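Local coordinates for protein gp18 (Listeria monocytogenes EGD-e, PDB 3GS9) that probably serves as a structural component of a prophage tail, related to prophage endopeptidase tail proteins, at residues R65-V70 with A89-Y94. Sequence-based numbering, arbitrary orientation.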
loop_
_atom_site.group_PDB
_atom_site.type_symbol
_atom_site.label_atom_id
_atom_site.label_comp_id
_atom_site.label_asym_id
_atom_site.label_seq_id
_atom_site.Cartn_x
_atom_site.Cartn_y
_atom_site.Cartn_z
ATOM N N ARG A 65 13.683 -27.174 -20.689
ATOM C CA ARG A 65 12.913 -27.155 -21.951
ATOM C C ARG A 65 13.275 -25.977 -22.889
ATOM O O ARG A 65 12.413 -25.313 -23.469
ATOM C CB ARG A 65 11.410 -27.225 -21.689
ATOM C CG ARG A 65 10.969 -28.559 -21.170
ATOM C CD ARG A 65 9.501 -28.555 -20.839
ATOM N NE ARG A 65 9.053 -29.882 -20.431
ATOM C CZ ARG A 65 7.887 -30.154 -19.846
ATOM N NH1 ARG A 65 7.011 -29.182 -19.568
ATOM N NH2 ARG A 65 7.601 -31.413 -19.525
ATOM N N GLY A 66 14.558 -25.736 -23.014
ATOM C CA GLY A 66 15.024 -24.781 -23.999
ATOM C C GLY A 66 15.058 -23.352 -23.503
ATOM O O GLY A 66 15.434 -22.453 -24.271
ATOM N N GLN A 67 14.704 -23.128 -22.232
ATOM C CA GLN A 67 14.744 -21.794 -21.652
ATOM C C GLN A 67 15.679 -21.737 -20.468
ATOM O O GLN A 67 15.856 -22.732 -19.784
ATOM C CB GLN A 67 13.350 -21.367 -21.215
ATOM C CG GLN A 67 12.359 -21.347 -22.384
ATOM C CD GLN A 67 12.673 -20.249 -23.373
ATOM O OE1 GLN A 67 12.892 -19.090 -22.996
ATOM N NE2 GLN A 67 12.732 -20.606 -24.643
ATOM N N GLU A 68 16.235 -20.552 -20.228
ATOM C CA GLU A 68 17.210 -20.321 -19.146
ATOM C C GLU A 68 16.567 -19.554 -17.988
ATOM O O GLU A 68 15.909 -18.540 -18.211
ATOM C CB GLU A 68 18.389 -19.497 -19.665
ATOM C CG GLU A 68 19.523 -19.315 -18.683
ATOM C CD GLU A 68 20.685 -18.483 -19.254
ATOM O OE1 GLU A 68 20.657 -18.191 -20.469
ATOM O OE2 GLU A 68 21.636 -18.160 -18.517
ATOM N N PHE A 69 16.792 -20.053 -16.779
ATOM C CA PHE A 69 16.287 -19.467 -15.512
ATOM C C PHE A 69 17.486 -19.279 -14.621
ATOM O O PHE A 69 18.430 -20.098 -14.652
ATOM C CB PHE A 69 15.272 -20.384 -14.847
ATOM C CG PHE A 69 14.076 -20.710 -15.713
ATOM C CD1 PHE A 69 14.124 -21.762 -16.646
ATOM C CD2 PHE A 69 12.905 -19.953 -15.602
ATOM C CE1 PHE A 69 13.036 -22.057 -17.445
ATOM C CE2 PHE A 69 11.817 -20.212 -16.383
ATOM C CZ PHE A 69 11.864 -21.249 -17.333
ATOM N N VAL A 70 17.495 -18.206 -13.849
ATOM C CA VAL A 70 18.646 -17.836 -13.048
ATOM C C VAL A 70 18.290 -17.841 -11.565
ATOM O O VAL A 70 17.275 -17.255 -11.169
ATOM C CB VAL A 70 19.089 -16.425 -13.461
ATOM C CG1 VAL A 70 20.285 -15.986 -12.637
ATOM C CG2 VAL A 70 19.417 -16.457 -14.932
ATOM N N ALA A 89 14.037 -19.476 -9.349
ATOM C CA ALA A 89 14.817 -18.999 -10.489
ATOM C C ALA A 89 13.911 -18.341 -11.530
ATOM O O ALA A 89 13.256 -19.037 -12.318
ATOM C CB ALA A 89 15.608 -20.176 -11.141
ATOM N N PRO A 90 13.833 -16.998 -11.508
ATOM C CA PRO A 90 13.162 -16.253 -12.590
ATOM C C PRO A 90 13.811 -16.440 -13.965
ATOM O O PRO A 90 15.034 -16.575 -14.078
ATOM C CB PRO A 90 13.338 -14.788 -12.171
ATOM C CG PRO A 90 13.469 -14.876 -10.662
ATOM C CD PRO A 90 14.305 -16.100 -10.437
ATOM N N HIS A 91 12.967 -16.481 -14.976
ATOM C CA HIS A 91 13.417 -16.556 -16.358
ATOM C C HIS A 91 14.465 -15.466 -16.673
ATOM O O HIS A 91 14.404 -14.368 -16.156
ATOM C CB HIS A 91 12.217 -16.454 -17.270
ATOM C CG HIS A 91 12.555 -16.725 -18.696
ATOM N ND1 HIS A 91 12.934 -15.723 -19.556
ATOM C CD2 HIS A 91 12.635 -17.882 -19.394
ATOM C CE1 HIS A 91 13.193 -16.250 -20.745
ATOM N NE2 HIS A 91 13.014 -17.556 -20.674
ATOM N N ILE A 92 15.425 -15.801 -17.536
ATOM C CA ILE A 92 16.495 -14.877 -17.928
ATOM C C ILE A 92 16.007 -13.503 -18.431
ATOM O O ILE A 92 16.679 -12.508 -18.263
ATOM C CB ILE A 92 17.424 -15.565 -18.991
ATOM C CG1 ILE A 92 18.735 -14.791 -19.125
ATOM C CG2 ILE A 92 16.691 -15.820 -20.287
ATOM C CD1 ILE A 92 19.612 -14.952 -17.945
ATOM N N TYR A 93 14.783 -13.455 -18.963
ATOM C CA TYR A 93 14.181 -12.175 -19.376
ATOM C C TYR A 93 14.292 -11.132 -18.279
ATOM O O TYR A 93 14.659 -9.992 -18.540
ATOM C CB TYR A 93 12.728 -12.390 -19.719
ATOM C CG TYR A 93 11.947 -11.107 -19.915
ATOM C CD1 TYR A 93 12.271 -10.236 -20.956
ATOM C CD2 TYR A 93 10.871 -10.804 -19.107
ATOM C CE1 TYR A 93 11.570 -9.051 -21.140
ATOM C CE2 TYR A 93 10.140 -9.640 -19.302
ATOM C CZ TYR A 93 10.501 -8.774 -20.333
ATOM O OH TYR A 93 9.764 -7.625 -20.539
ATOM N N TYR A 94 13.987 -11.538 -17.055
ATOM C CA TYR A 94 13.912 -10.595 -15.908
ATOM C C TYR A 94 15.247 -9.979 -15.517
ATOM O O TYR A 94 15.293 -8.945 -14.841
ATOM C CB TYR A 94 13.206 -11.229 -14.721
ATOM C CG TYR A 94 11.761 -11.390 -15.037
ATOM C CD1 TYR A 94 10.934 -10.305 -15.053
ATOM C CD2 TYR A 94 11.260 -12.606 -15.463
ATOM C CE1 TYR A 94 9.600 -10.405 -15.403
ATOM C CE2 TYR A 94 9.908 -12.739 -15.819
ATOM C CZ TYR A 94 9.096 -11.629 -15.782
ATOM O OH TYR A 94 7.772 -11.678 -16.115
#
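His91 and Phe69 meet edge to face at the point where two strands of a beta hairpin part: the imidazole turns its edge toward the phenyl face, with the planes 86° apart. A flat ring with a donor on its rim suits this place, because CD2 of His91 faces the phenyl ring and the neighbouring NE2 sends its N-H to Gln67 OE1 (2.8 Å from His91 NE2), in the amide plane and on a lone pair. Amide and imidazole are nearly coplanar, and the bend of the glutamine at chi2 (-68°) brings OE1 round to the ring. ND1 accepts from Tyr93 N, tilted from the ring plane, and the two bonds together limit the rotation of the ring. Two backbone bonds bracket this pair, Val70 N to Pro90 O (3.0 Å) and Ile92 N to Glu68 O (2.9 Å). Proline can supply the acceptor without needing an N-H of its own; its nitrogen stands 3.5 Å from Val70 O, with no hydrogen to share.

Packing is tightest on the side of Val70 and Ile92, whose branched chains touch tip to tip, Val70 CG2 to Ile92 CD1 at 3.4 Å, closer than usual for carbons. Small Ala89 fits against Phe69 CB. The contact is looser at Gln67 and Pro90, both partly exposed and burying little surface here, though Asp168 and Asn169 also bond the Gln67 amide.

The bridge ends the pairing of strands 67-74 and 83-90 in the N-terminal domain's antiparallel sheet. Trp37 of strand 36-40 stacks on His91 and meets Phe69 edge to face, while the ring of Tyr93 packs on Leu151 and Ile154 of helix 150-161 and on Pro167 of strand 166-168.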